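Local coordinates for acetyltransferase, GNAT family (Enterococcus faecalis, PDB 1U6M), which probably transfers an acyl group, most likely acetyl from acetyl-CoA as is usual in the GNAT family, to an acceptor that is not known, at residues 74-79 / 111-116; 50-55 / 84-89. One frame throughout, in Å; residues are numbered along the deposited sequence.

How the contacts relate
From the N terminus the chain first reaches the loop 50-55, between helix 36-47 and strand 59-64. It then runs through strands 59-64 and 67-76, the second ending in segment 74-79, and on into Asp84 and helix 85-93. Contact 2 closes here, bringing 84-89 back against 50-55. After the helix and a long connection, strand 112-120 returns beside strand 67-76, and contact 1 closes a loop that contains helix 85-93. The two closures cross, since their segments alternate along the chain. They also touch: Arg53 NH1 of contact 2 forms a salt bridge with Asp116 OD1 of contact 1, tying loop and helix to the central sheet.

Contact 1: residues 74-79 / 111-116; sequences GYPAED and NEWYLD
Two neighbouring antiparallel strands of the central GNAT sheet, 67-76 and 112-120, meet here at the end of the first. Tyr75 and Tyr114 form the hydrogen-bonded pair and satisfy each other's backbone. Tyr75 N gives to Tyr114 O in the carbonyl plane, while Tyr114 N reaches Tyr75 O at 2.7 Å from above that carbonyl's plane. Beyond Pro76, which has no N-H to give, the chain turns into a short 3-10 segment, and Ala77 N takes up Glu112 O at 3.1 Å, nearly along the C=O axis. Glu112's own carboxylate looks elsewhere, OE1 accepting from Leu109 N.

On one face of the sheet the indole of Trp113 (CG anti to the backbone N, chi1 -169°) lies back over the neighbouring strand, one ring face over Gly74 C and Tyr75 N and its CH2 3.3 Å from Gly74 CA. A water donates to Gly74 O and weakly accepts from Trp113 NE1. The indole also packs against Leu137, Val140 and Ala141 of helix 137-142.

On the other face the Tyr75 and Tyr114 rings run side by side, planes 51° apart, with Tyr75 CE1 3.7 Å from Tyr114 CD1. Tyr75 OH donates to Asp116 OD1, whose second partner is Arg53; the hydroxyl meets that oxygen at 2.7 Å from above the carboxylate plane.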
ATOM      1  N   GLY A  74       3.060  -3.008  -2.442  1.00 18.21           N
ATOM      2  CA  GLY A  74       2.382  -3.873  -3.379  1.00 17.64           C
ATOM      3  C   GLY A  74       2.812  -5.336  -3.212  1.00 18.15           C
ATOM      4  O   GLY A  74       3.740  -5.639  -2.424  1.00 16.79           O
ATOM      5  N   TYR A  75       2.172  -6.234  -3.982  1.00 17.31           N
ATOM      6  CA  TYR A  75       2.333  -7.669  -3.753  1.00 17.92           C
ATOM      7  C   TYR A  75       1.836  -8.391  -4.994  1.00 18.63           C
ATOM      8  O   TYR A  75       0.959  -7.843  -5.725  1.00 18.78           O
ATOM      9  CB  TYR A  75       1.549  -8.155  -2.474  1.00 18.72           C
ATOM     10  CG  TYR A  75       0.221  -7.436  -2.264  1.00 18.01           C
ATOM     11  CD1 TYR A  75      -0.934  -7.827  -2.972  1.00 18.79           C
ATOM     12  CD2 TYR A  75       0.125  -6.343  -1.375  1.00 18.16           C
ATOM     13  CE1 TYR A  75      -2.165  -7.101  -2.831  1.00 18.93           C
ATOM     14  CE2 TYR A  75      -1.099  -5.629  -1.226  1.00 18.16           C
ATOM     15  CZ  TYR A  75      -2.215  -6.018  -1.952  1.00 19.19           C
ATOM     16  OH  TYR A  75      -3.408  -5.307  -1.810  1.00 24.72           O
ATOM     17  N   PRO A  76       2.351  -9.627  -5.233  1.00 19.09           N
ATOM     18  CA  PRO A  76       1.681 -10.540  -6.238  1.00 19.71           C
ATOM     19  C   PRO A  76       0.206 -10.652  -5.950  1.00 20.78           C
ATOM     20  O   PRO A  76      -0.143 -10.777  -4.817  1.00 22.21           O
ATOM     21  CB  PRO A  76       2.352 -11.882  -6.024  1.00 18.66           C
ATOM     22  CG  PRO A  76       3.830 -11.461  -5.492  1.00 19.92           C
ATOM     23  CD  PRO A  76       3.584 -10.203  -4.637  1.00 18.66           C
ATOM     24  N   ALA A  77      -0.658 -10.584  -6.963  1.00 22.87           N
ATOM     25  CA  ALA A  77      -2.127 -10.747  -6.794  1.00 24.48           C
ATOM     26  C   ALA A  77      -2.561 -11.998  -5.993  1.00 25.97           C
ATOM     27  O   ALA A  77      -3.580 -11.975  -5.291  1.00 26.48           O
ATOM     28  CB  ALA A  77      -2.794 -10.762  -8.132  1.00 24.39           C
ATOM     29  N   GLU A  78      -1.832 -13.104  -6.142  1.00 26.74           N
ATOM     30  CA  GLU A  78      -2.196 -14.337  -5.394  1.00 27.51           C
ATOM     31  C   GLU A  78      -2.026 -14.203  -3.876  1.00 27.78           C
ATOM     32  O   GLU A  78      -2.522 -15.061  -3.164  1.00 28.06           O
ATOM     33  CB  GLU A  78      -1.439 -15.568  -5.929  1.00 26.83           C
ATOM     34  CG  GLU A  78       0.080 -15.497  -5.785  1.00 29.96           C
ATOM     35  CD  GLU A  78       0.788 -14.753  -6.922  1.00 34.28           C
ATOM     36  OE1 GLU A  78       2.037 -14.901  -6.994  1.00 36.56           O
ATOM     37  OE2 GLU A  78       0.134 -14.005  -7.716  1.00 36.47           O
ATOM     38  N   ASP A  79      -1.383 -13.114  -3.400  1.00 27.47           N
ATOM     39  CA  ASP A  79      -1.117 -12.890  -1.951  1.00 27.45           C
ATOM     40  C   ASP A  79      -2.233 -12.135  -1.273  1.00 26.97           C
ATOM     41  O   ASP A  79      -2.187 -11.925  -0.086  1.00 27.04           O
ATOM     42  CB  ASP A  79       0.170 -12.082  -1.693  1.00 27.65           C
ATOM     43  CG  ASP A  79       1.427 -12.860  -1.960  1.00 29.46           C
ATOM     44  OD1 ASP A  79       1.296 -14.031  -2.288  1.00 31.96           O
ATOM     45  OD2 ASP A  79       2.561 -12.306  -1.876  1.00 31.42           O
ATOM     46  N   ASN A 111      -2.159 -12.706 -11.968  1.00 42.91           N
ATOM     47  CA  ASN A 111      -0.952 -12.436 -12.778  1.00 45.43           C
ATOM     48  C   ASN A 111      -0.325 -10.991 -12.848  1.00 42.75           C
ATOM     49  O   ASN A 111       0.683 -10.780 -13.534  1.00 42.87           O
ATOM     50  CB  ASN A 111      -1.164 -13.004 -14.205  1.00 48.18           C
ATOM     51  CG  ASN A 111      -1.578 -14.503 -14.184  1.00 53.71           C
ATOM     52  OD1 ASN A 111      -2.614 -14.876 -14.764  1.00 56.40           O
ATOM     53  ND2 ASN A 111      -0.789 -15.345 -13.476  1.00 53.00           N
ATOM     54  N   GLU A 112      -0.899 -10.026 -12.137  1.00 38.12           N
ATOM     55  CA  GLU A 112      -0.228  -8.740 -11.927  1.00 34.01           C
ATOM     56  C   GLU A 112       0.574  -8.714 -10.605  1.00 31.41           C
ATOM     57  O   GLU A 112       0.295  -9.485  -9.673  1.00 32.15           O
ATOM     58  CB  GLU A 112      -1.247  -7.601 -12.009  1.00 33.24           C
ATOM     59  CG  GLU A 112      -2.048  -7.423 -10.747  1.00 31.41           C
ATOM     60  CD  GLU A 112      -3.318  -6.687 -10.948  1.00 28.41           C
ATOM     61  OE1 GLU A 112      -4.096  -6.584  -9.982  1.00 25.88           O
ATOM     62  OE2 GLU A 112      -3.571  -6.231 -12.068  1.00 32.07           O
ATOM     63  N   TRP A 113       1.607  -7.873 -10.540  1.00 28.05           N
ATOM     64  CA  TRP A 113       2.096  -7.343  -9.272  1.00 24.23           C
ATOM     65  C   TRP A 113       1.194  -6.136  -8.953  1.00 22.83           C
ATOM     66  O   TRP A 113       1.086  -5.192  -9.752  1.00 22.39           O
ATOM     67  CB  TRP A 113       3.523  -6.931  -9.391  1.00 23.86           C
ATOM     68  CG  TRP A 113       4.212  -6.602  -8.059  1.00 24.06           C
ATOM     69  CD1 TRP A 113       4.955  -7.446  -7.288  1.00 22.19           C
ATOM     70  CD2 TRP A 113       4.236  -5.322  -7.381  1.00 23.65           C
ATOM     71  NE1 TRP A 113       5.439  -6.780  -6.173  1.00 20.24           N
ATOM     72  CE2 TRP A 113       5.005  -5.483  -6.207  1.00 22.90           C
ATOM     73  CE3 TRP A 113       3.665  -4.069  -7.650  1.00 26.25           C
ATOM     74  CZ2 TRP A 113       5.241  -4.422  -5.314  1.00 25.82           C
ATOM     75  CZ3 TRP A 113       3.894  -3.002  -6.753  1.00 22.15           C
ATOM     76  CH2 TRP A 113       4.668  -3.183  -5.612  1.00 22.99           C
ATOM     77  N   TYR A 114       0.434  -6.234  -7.868  1.00 20.28           N
ATOM     78  CA  TYR A 114      -0.556  -5.223  -7.587  1.00 19.83           C
ATOM     79  C   TYR A 114      -0.017  -4.079  -6.680  1.00 20.70           C
ATOM     80  O   TYR A 114       0.538  -4.342  -5.591  1.00 20.57           O
ATOM     81  CB  TYR A 114      -1.770  -5.847  -6.927  1.00 19.47           C
ATOM     82  CG  TYR A 114      -2.827  -4.815  -6.569  1.00 18.86           C
ATOM     83  CD1 TYR A 114      -3.115  -4.509  -5.223  1.00 17.94           C
ATOM     84  CD2 TYR A 114      -3.527  -4.128  -7.553  1.00 18.10           C
ATOM     85  CE1 TYR A 114      -4.102  -3.567  -4.893  1.00 16.59           C
ATOM     86  CE2 TYR A 114      -4.518  -3.156  -7.203  1.00 17.47           C
ATOM     87  CZ  TYR A 114      -4.775  -2.899  -5.888  1.00 17.36           C
ATOM     88  OH  TYR A 114      -5.720  -1.945  -5.550  1.00 21.70           O
ATOM     89  N   LEU A 115      -0.179  -2.832  -7.144  1.00 20.93           N
ATOM     90  CA  LEU A 115       0.197  -1.657  -6.368  1.00 20.90           C
ATOM     91  C   LEU A 115      -0.937  -1.310  -5.431  1.00 21.06           C
ATOM     92  O   LEU A 115      -1.957  -0.810  -5.845  1.00 21.50           O
ATOM     93  CB  LEU A 115       0.562  -0.460  -7.256  1.00 20.69           C
ATOM     94  CG  LEU A 115       0.731   0.935  -6.580  1.00 20.93           C
ATOM     95  CD1 LEU A 115       1.813   0.895  -5.574  1.00 18.38           C
ATOM     96  CD2 LEU A 115       0.957   2.110  -7.641  1.00 20.80           C
ATOM     97  N   ASP A 116      -0.722  -1.570  -4.146  1.00 21.45           N
ATOM     98  CA  ASP A 116      -1.679  -1.296  -3.089  1.00 21.28           C
ATOM     99  C   ASP A 116      -1.723   0.210  -2.747  1.00 21.15           C
ATOM    100  O   ASP A 116      -2.768   0.818  -2.717  1.00 19.31           O
ATOM    101  CB  ASP A 116      -1.235  -2.090  -1.855  1.00 22.01           C
ATOM    102  CG  ASP A 116      -2.244  -2.036  -0.738  1.00 26.78           C
ATOM    103  OD1 ASP A 116      -2.759  -3.096  -0.338  1.00 32.89           O
ATOM    104  OD2 ASP A 116      -2.559  -0.944  -0.258  1.00 31.29           O
TER
HETATM  105  O   HOH W   1       6.336  -6.488  -3.045  1.00 47.77           O

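Contact 2: residues 50-55 / 84-89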
ATOM      1  N   PRO A  50       6.755 -10.934   7.291  1.00 29.20           N
ATOM      2  CA  PRO A  50       7.112 -11.024   5.859  1.00 27.92           C
ATOM      3  C   PRO A  50       5.942 -10.893   4.878  1.00 27.19           C
ATOM      4  O   PRO A  50       6.081 -10.224   3.799  1.00 25.63           O
ATOM      5  CB  PRO A  50       7.695 -12.437   5.765  1.00 28.50           C
ATOM      6  CG  PRO A  50       8.425 -12.591   7.124  1.00 28.87           C
ATOM      7  CD  PRO A  50       7.365 -12.048   8.073  1.00 29.43           C
ATOM      8  N   THR A  51       4.818 -11.514   5.274  1.00 25.85           N
ATOM      9  CA  THR A  51       3.581 -11.612   4.488  1.00 24.93           C
ATOM     10  C   THR A  51       2.547 -10.502   4.754  1.00 23.34           C
ATOM     11  O   THR A  51       1.541 -10.399   4.035  1.00 24.45           O
ATOM     12  CB  THR A  51       2.852 -12.981   4.690  1.00 25.50           C
ATOM     13  OG1 THR A  51       2.289 -13.045   5.989  1.00 27.35           O
ATOM     14  CG2 THR A  51       3.796 -14.203   4.530  1.00 27.62           C
ATOM     15  N   TYR A  52       2.766  -9.662   5.751  1.00 20.59           N
ATOM     16  CA  TYR A  52       1.792  -8.592   6.023  1.00 18.95           C
ATOM     17  C   TYR A  52       1.656  -7.612   4.826  1.00 18.82           C
ATOM     18  O   TYR A  52       2.654  -7.315   4.137  1.00 18.43           O
ATOM     19  CB  TYR A  52       2.152  -7.852   7.323  1.00 17.74           C
ATOM     20  CG  TYR A  52       1.159  -6.776   7.674  1.00 17.40           C
ATOM     21  CD1 TYR A  52      -0.221  -7.076   7.732  1.00 15.91           C
ATOM     22  CD2 TYR A  52       1.584  -5.459   7.986  1.00 16.63           C
ATOM     23  CE1 TYR A  52      -1.161  -6.089   8.010  1.00 14.39           C
ATOM     24  CE2 TYR A  52       0.622  -4.449   8.284  1.00 17.37           C
ATOM     25  CZ  TYR A  52      -0.748  -4.802   8.299  1.00 16.59           C
ATOM     26  OH  TYR A  52      -1.718  -3.857   8.585  1.00 18.47           O
ATOM     27  N   ARG A  53       0.426  -7.148   4.582  1.00 18.29           N
ATOM     28  CA  ARG A  53       0.121  -6.088   3.627  1.00 18.01           C
ATOM     29  C   ARG A  53       1.206  -4.983   3.588  1.00 18.36           C
ATOM     30  O   ARG A  53       1.712  -4.614   2.519  1.00 17.56           O
ATOM     31  CB  ARG A  53      -1.224  -5.480   3.952  1.00 17.07           C
ATOM     32  CG  ARG A  53      -1.686  -4.471   2.888  1.00 19.18           C
ATOM     33  CD  ARG A  53      -3.025  -3.839   3.327  1.00 20.93           C
ATOM     34  NE  ARG A  53      -4.127  -4.816   3.259  1.00 19.71           N
ATOM     35  CZ  ARG A  53      -4.913  -4.973   2.183  1.00 21.90           C
ATOM     36  NH1 ARG A  53      -4.740  -4.245   1.090  1.00 19.81           N
ATOM     37  NH2 ARG A  53      -5.877  -5.879   2.180  1.00 23.36           N
ATOM     38  N   TYR A  54       1.574  -4.493   4.761  1.00 18.68           N
ATOM     39  CA  TYR A  54       2.571  -3.469   4.903  1.00 19.34           C
ATOM     40  C   TYR A  54       3.800  -4.010   5.551  1.00 20.22           C
ATOM     41  O   TYR A  54       4.448  -3.281   6.278  1.00 20.58           O
ATOM     42  CB  TYR A  54       2.009  -2.291   5.756  1.00 19.37           C
ATOM     43  CG  TYR A  54       0.746  -1.714   5.155  1.00 19.75           C
ATOM     44  CD1 TYR A  54       0.759  -1.077   3.907  1.00 20.86           C
ATOM     45  CD2 TYR A  54      -0.470  -1.793   5.812  1.00 20.87           C
ATOM     46  CE1 TYR A  54      -0.438  -0.532   3.336  1.00 17.59           C
ATOM     47  CE2 TYR A  54      -1.653  -1.269   5.219  1.00 21.34           C
ATOM     48  CZ  TYR A  54      -1.601  -0.654   4.000  1.00 18.56           C
ATOM     49  OH  TYR A  54      -2.746  -0.132   3.440  1.00 23.92           O
ATOM     50  N   GLY A  55       4.108  -5.292   5.336  1.00 21.43           N
ATOM     51  CA  GLY A  55       5.360  -5.862   5.793  1.00 22.27           C
ATOM     52  C   GLY A  55       6.498  -5.107   5.138  1.00 23.34           C
ATOM     53  O   GLY A  55       6.379  -4.744   3.967  1.00 23.13           O
ATOM     54  N   ASP A  84      -3.606  -9.613   5.438  1.00 25.95           N
ATOM     55  CA  ASP A  84      -4.144  -9.011   6.676  1.00 27.18           C
ATOM     56  C   ASP A  84      -4.066  -9.877   7.914  1.00 28.46           C
ATOM     57  O   ASP A  84      -4.211  -9.350   9.040  1.00 28.49           O
ATOM     58  CB  ASP A  84      -5.567  -8.525   6.471  1.00 26.78           C
ATOM     59  CG  ASP A  84      -5.640  -7.295   5.518  1.00 29.04           C
ATOM     60  OD1 ASP A  84      -4.755  -6.382   5.573  1.00 28.40           O
ATOM     61  OD2 ASP A  84      -6.598  -7.249   4.719  1.00 31.03           O
ATOM     62  N   GLU A  85      -3.793 -11.176   7.709  1.00 29.85           N
ATOM     63  CA  GLU A  85      -3.634 -12.149   8.801  1.00 32.19           C
ATOM     64  C   GLU A  85      -2.659 -11.692   9.877  1.00 29.70           C
ATOM     65  O   GLU A  85      -3.027 -11.735  11.031  1.00 30.44           O
ATOM     66  CB  GLU A  85      -3.209 -13.573   8.351  1.00 32.30           C
ATOM     67  CG  GLU A  85      -4.099 -14.259   7.319  1.00 36.83           C
ATOM     68  CD  GLU A  85      -3.662 -15.715   7.026  1.00 37.37           C
ATOM     69  OE1 GLU A  85      -2.646 -16.185   7.601  1.00 45.72           O
ATOM     70  OE2 GLU A  85      -4.336 -16.401   6.256  1.00 39.63           O
ATOM     71  N   PRO A  86      -1.406 -11.313   9.508  1.00 28.39           N
ATOM     72  CA  PRO A  86      -0.482 -10.784  10.530  1.00 26.87           C
ATOM     73  C   PRO A  86      -1.049  -9.718  11.494  1.00 26.04           C
ATOM     74  O   PRO A  86      -0.753  -9.796  12.702  1.00 25.30           O
ATOM     75  CB  PRO A  86       0.689 -10.265   9.685  1.00 26.18           C
ATOM     76  CG  PRO A  86       0.740 -11.285   8.535  1.00 24.86           C
ATOM     77  CD  PRO A  86      -0.720 -11.417   8.191  1.00 27.25           C
ATOM     78  N   LEU A  87      -1.843  -8.764  10.985  1.00 24.63           N
ATOM     79  CA  LEU A  87      -2.438  -7.726  11.865  1.00 24.40           C
ATOM     80  C   LEU A  87      -3.477  -8.354  12.830  1.00 24.53           C
ATOM     81  O   LEU A  87      -3.563  -7.950  13.974  1.00 24.80           O
ATOM     82  CB  LEU A  87      -3.139  -6.596  11.084  1.00 22.78           C
ATOM     83  CG  LEU A  87      -3.073  -5.151  11.598  1.00 21.27           C
ATOM     84  CD1 LEU A  87      -4.284  -4.163  11.238  1.00 14.13           C
ATOM     85  CD2 LEU A  87      -2.519  -4.921  13.040  1.00 18.40           C
ATOM     86  N   ARG A  88      -4.276  -9.301  12.348  1.00 24.33           N
ATOM     87  CA  ARG A  88      -5.207 -10.067  13.216  1.00 24.93           C
ATOM     88  C   ARG A  88      -4.482 -10.857  14.336  1.00 25.42           C
ATOM     89  O   ARG A  88      -4.943 -10.881  15.455  1.00 25.50           O
ATOM     90  CB  ARG A  88      -6.060 -10.990  12.360  1.00 24.20           C
ATOM     91  CG  ARG A  88      -6.816 -10.203  11.242  1.00 23.98           C
ATOM     92  CD  ARG A  88      -7.997 -10.950  10.687  1.00 20.36           C
ATOM     93  NE  ARG A  88      -8.598 -10.238   9.576  1.00 19.67           N
ATOM     94  CZ  ARG A  88      -9.438  -9.229   9.716  1.00 16.97           C
ATOM     95  NH1 ARG A  88      -9.792  -8.832  10.930  1.00 15.41           N
ATOM     96  NH2 ARG A  88      -9.927  -8.624   8.645  1.00 14.56           N
ATOM     97  N   GLU A  89      -3.332 -11.439  14.024  1.00 26.23           N
ATOM     98  CA  GLU A  89      -2.473 -12.109  14.965  1.00 28.93           C
ATOM     99  C   GLU A  89      -1.936 -11.180  16.035  1.00 26.89           C
ATOM    100  O   GLU A  89      -1.922 -11.538  17.208  1.00 28.05           O
ATOM    101  CB  GLU A  89      -1.272 -12.732  14.243  1.00 29.63           C
ATOM    102  CG  GLU A  89      -1.526 -14.050  13.512  1.00 33.47           C
ATOM    103  CD  GLU A  89      -0.199 -14.635  12.938  1.00 36.75           C
ATOM    104  OE1 GLU A  89       0.772 -14.899  13.779  1.00 43.25           O
ATOM    105  OE2 GLU A  89      -0.134 -14.774  11.652  1.00 42.24           O
TER
HETATM  106  O   HOH W   2      -4.128  -4.370   7.294  1.00 29.02           O
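Arg53 leaves the loop with chi1 (-173°) and chi2 both extended, then bends at chi3 (-70°), which swings its guanidinium to the carboxylate of Asp84, whose CG stands anti to its own carbonyl carbon. The grip is side-on and two-pronged. Arg53 NE meets the syn lone pair of Asp84 OD1 at 2.9 Å in an almost straight bond, and Arg53 NH2 reaches Asp84 OD2 at 3.0 Å from above the carboxylate plane. Both oxygens lie close to the guanidinium plane, and the two flat groups are only 22° apart. With NH1 given to its second partner, Asp116, one buried cation serves two acids. Glu105 OE2 lies close to Asp84 OD2, a crowding of negative charge that the arginine may offset.

Tyr52, with CG anti to its backbone N, runs alongside Leu87, its CE1 3.7 Å from Leu87 CB and its OH 3.5 Å from Leu87 CG. Pro86 fills in nearer the backbone, its CB 3.7 Å from Tyr52 CB, and its CG meets Thr51 OG1. The phenol is not left to apolar neighbours alone: a water lies 2.8 Å from Tyr52 OH and donates to Asp84 OD1, linking the ring to the salt bridge.

Tyr52 to Gly55 form a type I beta turn, closed by Gly55 N to Tyr52 O. The whole is a bidentate arginine-aspartate salt bridge beside an apolar patch, joining the loop that follows helix 36-47 to the start of helix 85-93 in this GNAT fold.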